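Long-range contacts in odorant-binding protein 1d (Locusta migratoria, PDB 4PT1), which probably binds small odorant molecules and carries them, as a secreted, all-helical member of the insect PBP/GOBP family of odorant-binding proteins: residues Tyr50-Met55 against Glu98-Ala103; His85-Ser90 against Gln108-Ser113. One frame throughout, in Å; residues are numbered along the deposited sequence.

Overall arrangement
Helix 99-113 serves both contacts, its first turn in contact 1 and its last in contact 2; the centres of the two contacts are about 16 Å apart and their nearest atoms about 5 Å. Contact 1, against helix 45-57, is the more buried: a steep crossing where the aliphatic part of a lysine, a leucine and methionine sulfur pack round an alanine methyl. Contact 2, against the last turns of helix 81-90, is partly buried, with valines and a tyrosine ring on its inner part and a pair of serine hydroxyls at its more open margin. Each contact has a disulfide close by, Cys49-Cys100 for the first and Cys91-Cys109 for the second, so helix 99-113 is tied covalently near both ends.

Contact 1: residues Tyr50-Met55 against Glu98-Ala103; sequences YLKCIM and EACETA
Ala103 is where the two helices come closest: its CB presses on the backbone of Lys52, 3.4 Å from Lys52 CA, tighter than usual for two carbons. With only a methyl on Ala103, the axes of the two segments approach to 7.9 Å while crossing at 84°, almost at right angles. Around that methyl the packing stays apolar. Met55 sets CG anti to its carbonyl carbon and runs on extended at chi2 (-177°), which brings SD to 3.7 Å from Ala103 CB, while Leu51 adds its CB at 4.3 Å from the same methyl. Leu51 also lines the pocket that holds 2-(2-methoxyethoxy)ethanol, which is consistent with this crossing forming part of the wall of the odorant pocket of the PBP/GOBP fold. The disulfide between Cys49 and Cys100 staples the same two helices beside it, and Cys100 SG lies 4.1 Å from Lys52 CB.

Toward Ala99 the fit slackens. Lys52 sets out with CG anti to its backbone N (chi1 176°), turns at chi2, and runs its aliphatic chain alongside the first turn of helix 99-113, CE reaching 4.0 Å from Ala99 CB. Its ammonium leaves the interface for a salt bridge with Asp63. Beyond it, exposed Glu98 caps the helix start, OE2 accepting from Glu101 N at 3.1 Å, with the donor above the carboxylate plane.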
loop_
_atom_site.group_PDB
_atom_site.type_symbol
_atom_site.label_atom_id
_atom_site.label_comp_id
_atom_site.label_asym_id
_atom_site.label_seq_id
_atom_site.Cartn_x
_atom_site.Cartn_y
_atom_site.Cartn_z
ATOM N N TYR A 50 -3.070 -7.479 5.445
ATOM C CA TYR A 50 -1.684 -7.097 5.201
ATOM C C TYR A 50 -1.578 -5.636 4.705
ATOM O O TYR A 50 -0.759 -4.868 5.217
ATOM C CB TYR A 50 -1.051 -8.056 4.213
ATOM C CG TYR A 50 0.350 -7.689 3.815
ATOM C CD1 TYR A 50 1.443 -8.064 4.609
ATOM C CD2 TYR A 50 0.600 -7.000 2.639
ATOM C CE1 TYR A 50 2.725 -7.749 4.229
ATOM C CE2 TYR A 50 1.891 -6.660 2.256
ATOM C CZ TYR A 50 2.941 -7.036 3.059
ATOM O OH TYR A 50 4.188 -6.720 2.665
ATOM N N LEU A 51 -2.392 -5.243 3.719
ATOM C CA LEU A 51 -2.497 -3.836 3.296
ATOM C C LEU A 51 -2.835 -2.924 4.474
ATOM O O LEU A 51 -2.191 -1.875 4.683
ATOM C CB LEU A 51 -3.552 -3.653 2.190
ATOM C CG LEU A 51 -3.241 -4.347 0.849
ATOM C CD1 LEU A 51 -4.395 -4.134 -0.121
ATOM C CD2 LEU A 51 -1.913 -3.890 0.237
ATOM N N LYS A 52 -3.836 -3.332 5.252
ATOM C CA LYS A 52 -4.227 -2.586 6.448
ATOM C C LYS A 52 -3.045 -2.439 7.402
ATOM O O LYS A 52 -2.792 -1.355 7.931
ATOM C CB LYS A 52 -5.445 -3.258 7.117
ATOM C CG LYS A 52 -5.906 -2.644 8.424
ATOM C CD LYS A 52 -5.324 -3.334 9.628
ATOM C CE LYS A 52 -6.073 -2.910 10.882
ATOM N NZ LYS A 52 -5.477 -3.548 12.063
ATOM N N CYS A 53 -2.304 -3.517 7.608
ATOM C CA CYS A 53 -1.197 -3.500 8.553
ATOM C C CYS A 53 -0.115 -2.514 8.127
ATOM O O CYS A 53 0.415 -1.798 8.963
ATOM C CB CYS A 53 -0.621 -4.914 8.703
ATOM S SG CYS A 53 0.772 -5.016 9.826
ATOM N N ILE A 54 0.224 -2.493 6.839
ATOM C CA ILE A 54 1.169 -1.519 6.287
ATOM C C ILE A 54 0.671 -0.097 6.568
ATOM O O ILE A 54 1.419 0.757 7.023
ATOM C CB ILE A 54 1.397 -1.719 4.773
ATOM C CG1 ILE A 54 2.282 -2.939 4.524
ATOM C CG2 ILE A 54 2.102 -0.502 4.140
ATOM C CD1 ILE A 54 2.348 -3.281 3.057
ATOM N N MET A 55 -0.607 0.159 6.315
ATOM C CA MET A 55 -1.108 1.513 6.517
ATOM C C MET A 55 -1.023 1.915 7.988
ATOM O O MET A 55 -0.714 3.067 8.297
ATOM C CB MET A 55 -2.531 1.656 5.984
ATOM C CG MET A 55 -2.624 1.492 4.477
ATOM S SD MET A 55 -4.299 1.749 3.892
ATOM C CE MET A 55 -4.369 3.546 3.931
ATOM N N GLU A 98 -15.198 -2.545 7.292
ATOM C CA GLU A 98 -14.262 -3.239 8.162
ATOM C C GLU A 98 -12.856 -2.758 7.855
ATOM O O GLU A 98 -12.531 -2.593 6.691
ATOM C CB GLU A 98 -14.414 -4.740 7.915
ATOM C CG GLU A 98 -13.455 -5.635 8.685
ATOM C CD GLU A 98 -12.239 -6.036 7.872
ATOM O OE1 GLU A 98 -11.126 -6.062 8.440
ATOM O OE2 GLU A 98 -12.390 -6.320 6.668
ATOM N N ALA A 99 -12.040 -2.538 8.892
ATOM C CA ALA A 99 -10.693 -1.954 8.722
ATOM C C ALA A 99 -9.876 -2.549 7.571
ATOM O O ALA A 99 -9.309 -1.793 6.781
ATOM C CB ALA A 99 -9.893 -1.984 10.016
ATOM N N CYS A 100 -9.822 -3.880 7.456
ATOM C CA CYS A 100 -9.099 -4.517 6.355
ATOM C C CYS A 100 -9.678 -4.246 4.954
ATOM O O CYS A 100 -8.929 -4.000 4.002
ATOM C CB CYS A 100 -8.928 -6.023 6.602
ATOM S SG CYS A 100 -7.966 -6.381 8.101
ATOM N N GLU A 101 -10.998 -4.316 4.816
ATOM C CA GLU A 101 -11.641 -4.094 3.505
ATOM C C GLU A 101 -11.372 -2.641 3.093
ATOM O O GLU A 101 -10.972 -2.395 1.964
ATOM C CB GLU A 101 -13.153 -4.432 3.561
ATOM C CG GLU A 101 -13.903 -4.456 2.215
ATOM C CD GLU A 101 -13.467 -5.553 1.256
ATOM O OE1 GLU A 101 -12.814 -6.521 1.681
ATOM O OE2 GLU A 101 -13.796 -5.467 0.047
ATOM N N THR A 102 -11.546 -1.714 4.036
ATOM C CA THR A 102 -11.237 -0.265 3.854
ATOM C C THR A 102 -9.855 -0.054 3.259
ATOM O O THR A 102 -9.709 0.618 2.224
ATOM C CB THR A 102 -11.333 0.510 5.193
ATOM O OG1 THR A 102 -12.703 0.562 5.624
ATOM C CG2 THR A 102 -10.795 1.958 5.079
ATOM N N ALA A 103 -8.836 -0.636 3.892
ATOM C CA ALA A 103 -7.479 -0.528 3.337
ATOM C C ALA A 103 -7.412 -1.091 1.917
ATOM O O ALA A 103 -6.890 -0.440 1.018
ATOM C CB ALA A 103 -6.462 -1.225 4.230
#

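Contact 2: residues His85-Ser90 against Gln108-Ser113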
loop_
_atom_site.group_PDB
_atom_site.type_symbol
_atom_site.label_atom_id
_atom_site.label_comp_id
_atom_site.label_asym_id
_atom_site.label_seq_id
_atom_site.Cartn_x
_atom_site.Cartn_y
_atom_site.Cartn_z
ATOM N N HIS A 85 0.065 12.445 -4.877
ATOM C CA HIS A 85 -0.862 13.274 -4.124
ATOM C C HIS A 85 -2.195 13.322 -4.822
ATOM O O HIS A 85 -3.244 13.257 -4.173
ATOM C CB HIS A 85 -0.333 14.683 -3.964
ATOM C CG HIS A 85 0.573 14.880 -2.764
ATOM N ND1 HIS A 85 1.459 13.949 -2.353
ATOM C CD2 HIS A 85 0.718 15.960 -1.910
ATOM C CE1 HIS A 85 2.143 14.422 -1.299
ATOM N NE2 HIS A 85 1.681 15.654 -1.022
ATOM N N ARG A 86 -2.175 13.446 -6.141
ATOM C CA ARG A 86 -3.422 13.493 -6.930
ATOM C C ARG A 86 -4.243 12.236 -6.663
ATOM O O ARG A 86 -5.423 12.307 -6.348
ATOM C CB ARG A 86 -3.115 13.639 -8.424
ATOM C CG ARG A 86 -4.359 13.900 -9.270
ATOM C CD ARG A 86 -4.017 14.011 -10.747
ATOM N NE ARG A 86 -2.945 14.972 -10.990
ATOM N N VAL A 87 -3.606 11.077 -6.760
ATOM C CA VAL A 87 -4.255 9.815 -6.417
ATOM C C VAL A 87 -4.807 9.737 -4.984
ATOM O O VAL A 87 -5.943 9.332 -4.766
ATOM C CB VAL A 87 -3.293 8.662 -6.684
ATOM C CG1 VAL A 87 -3.818 7.376 -6.079
ATOM C CG2 VAL A 87 -3.060 8.545 -8.192
ATOM N N VAL A 88 -4.009 10.146 -3.999
ATOM C CA VAL A 88 -4.472 10.109 -2.627
ATOM C C VAL A 88 -5.703 10.997 -2.405
ATOM O O VAL A 88 -6.657 10.579 -1.731
ATOM C CB VAL A 88 -3.354 10.476 -1.632
ATOM C CG1 VAL A 88 -3.941 10.647 -0.231
ATOM C CG2 VAL A 88 -2.281 9.407 -1.640
ATOM N N HIS A 89 -5.686 12.201 -2.979
ATOM C CA HIS A 89 -6.799 13.142 -2.826
ATOM C C HIS A 89 -8.030 12.605 -3.476
ATOM O O HIS A 89 -9.143 12.850 -2.988
ATOM C CB HIS A 89 -6.445 14.544 -3.348
ATOM C CG HIS A 89 -5.591 15.352 -2.392
ATOM N ND1 HIS A 89 -6.078 15.860 -1.241
ATOM C CD2 HIS A 89 -4.266 15.756 -2.466
ATOM C CE1 HIS A 89 -5.110 16.530 -0.599
ATOM N NE2 HIS A 89 -3.995 16.464 -1.345
ATOM N N SER A 90 -7.863 11.837 -4.553
ATOM C CA SER A 90 -9.022 11.283 -5.261
ATOM C C SER A 90 -9.683 10.106 -4.511
ATOM O O SER A 90 -10.827 9.741 -4.808
ATOM C CB SER A 90 -8.661 10.903 -6.707
ATOM O OG SER A 90 -7.879 9.728 -6.798
ATOM N N GLN A 108 -7.530 -0.329 -4.043
ATOM C CA GLN A 108 -8.128 -0.543 -5.358
ATOM C C GLN A 108 -8.519 0.798 -5.985
ATOM O O GLN A 108 -8.389 0.938 -7.188
ATOM C CB GLN A 108 -9.308 -1.513 -5.304
ATOM C CG GLN A 108 -8.959 -2.920 -4.809
ATOM C CD GLN A 108 -7.533 -3.351 -5.107
ATOM O OE1 GLN A 108 -6.655 -3.306 -4.234
ATOM N NE2 GLN A 108 -7.290 -3.780 -6.348
ATOM N N CYS A 109 -8.974 1.766 -5.182
ATOM C CA CYS A 109 -9.155 3.166 -5.644
ATOM C C CYS A 109 -7.858 3.799 -6.159
ATOM O O CYS A 109 -7.875 4.466 -7.195
ATOM C CB CYS A 109 -9.784 4.070 -4.577
ATOM S SG CYS A 109 -10.070 5.787 -5.110
ATOM N N TYR A 110 -6.741 3.627 -5.458
ATOM C CA TYR A 110 -5.470 4.087 -6.014
ATOM C C TYR A 110 -5.167 3.485 -7.389
ATOM O O TYR A 110 -4.744 4.189 -8.312
ATOM C CB TYR A 110 -4.294 3.747 -5.105
ATOM C CG TYR A 110 -4.260 4.382 -3.734
ATOM C CD1 TYR A 110 -5.017 5.497 -3.406
ATOM C CD2 TYR A 110 -3.403 3.864 -2.755
ATOM C CE1 TYR A 110 -4.950 6.063 -2.143
ATOM C CE2 TYR A 110 -3.333 4.437 -1.500
ATOM C CZ TYR A 110 -4.106 5.545 -1.201
ATOM O OH TYR A 110 -4.045 6.096 0.057
ATOM N N LYS A 111 -5.344 2.170 -7.495
ATOM C CA LYS A 111 -5.197 1.437 -8.747
ATOM C C LYS A 111 -6.091 2.001 -9.867
ATOM O O LYS A 111 -5.615 2.203 -10.978
ATOM C CB LYS A 111 -5.479 -0.054 -8.497
ATOM C CG LYS A 111 -5.417 -0.966 -9.714
ATOM C CD LYS A 111 -5.349 -2.436 -9.290
ATOM C CE LYS A 111 -5.371 -3.382 -10.484
ATOM N N GLN A 112 -7.358 2.269 -9.548
ATOM C CA GLN A 112 -8.340 2.864 -10.495
ATOM C C GLN A 112 -7.880 4.237 -10.951
ATOM O O GLN A 112 -7.895 4.548 -12.133
ATOM C CB GLN A 112 -9.725 3.000 -9.811
ATOM C CG GLN A 112 -10.807 3.750 -10.608
ATOM C CD GLN A 112 -12.023 4.160 -9.776
ATOM O OE1 GLN A 112 -12.847 4.972 -10.224
ATOM N NE2 GLN A 112 -12.147 3.600 -8.567
ATOM N N SER A 113 -7.482 5.056 -9.982
ATOM C CA SER A 113 -7.119 6.437 -10.215
ATOM C C SER A 113 -5.936 6.587 -11.188
ATOM O O SER A 113 -5.973 7.430 -12.100
ATOM C CB SER A 113 -6.794 7.099 -8.870
ATOM O OG SER A 113 -6.533 8.479 -9.041
#
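Tyr110 can be followed outward from helix 99-113 along the flank of helix 81-90. Its chi1 of -64° sets CG anti to the carbonyl carbon, and from the start the side chain runs against Val87: Tyr110 CB lies 3.8 Å from Val87 CG1, CG is equally near that methyl, and CD1 comes closest to it at 3.5 Å. The two side chains cross obliquely. One atom further, Tyr110 CE1 sits 4.1 Å from Val88 CA, and at the tip Tyr110 OH passes Val88 CG2 at 4.1 Å, the two side chains lying side by side and pointing the same way. The hydroxyl takes its polar partner elsewhere, in a hydrogen bond with Glu72 of helix 69-75. An alanine in place of Tyr110 would remove the ring and that hydroxyl, and would probably cost both valines their ring contact and weaken the link to helix 69-75.

Val87 also faces the serines, Val87 CG2 standing 3.6 Å from Ser113 OG. At this more open margin Ser90 OG donates to Val87 O at 2.8 Å, one turn back in its own helix, and lies 2.9 Å from Ser113 OG. Cys109, on the same face, is bonded to Cys91, tying helix 99-113 to the chain just past Ser90. This bridge is one of the three interlocking disulfides of classical insect odorant-binding proteins, here Cys22-Cys53, Cys49-Cys100 and Cys91-Cys109.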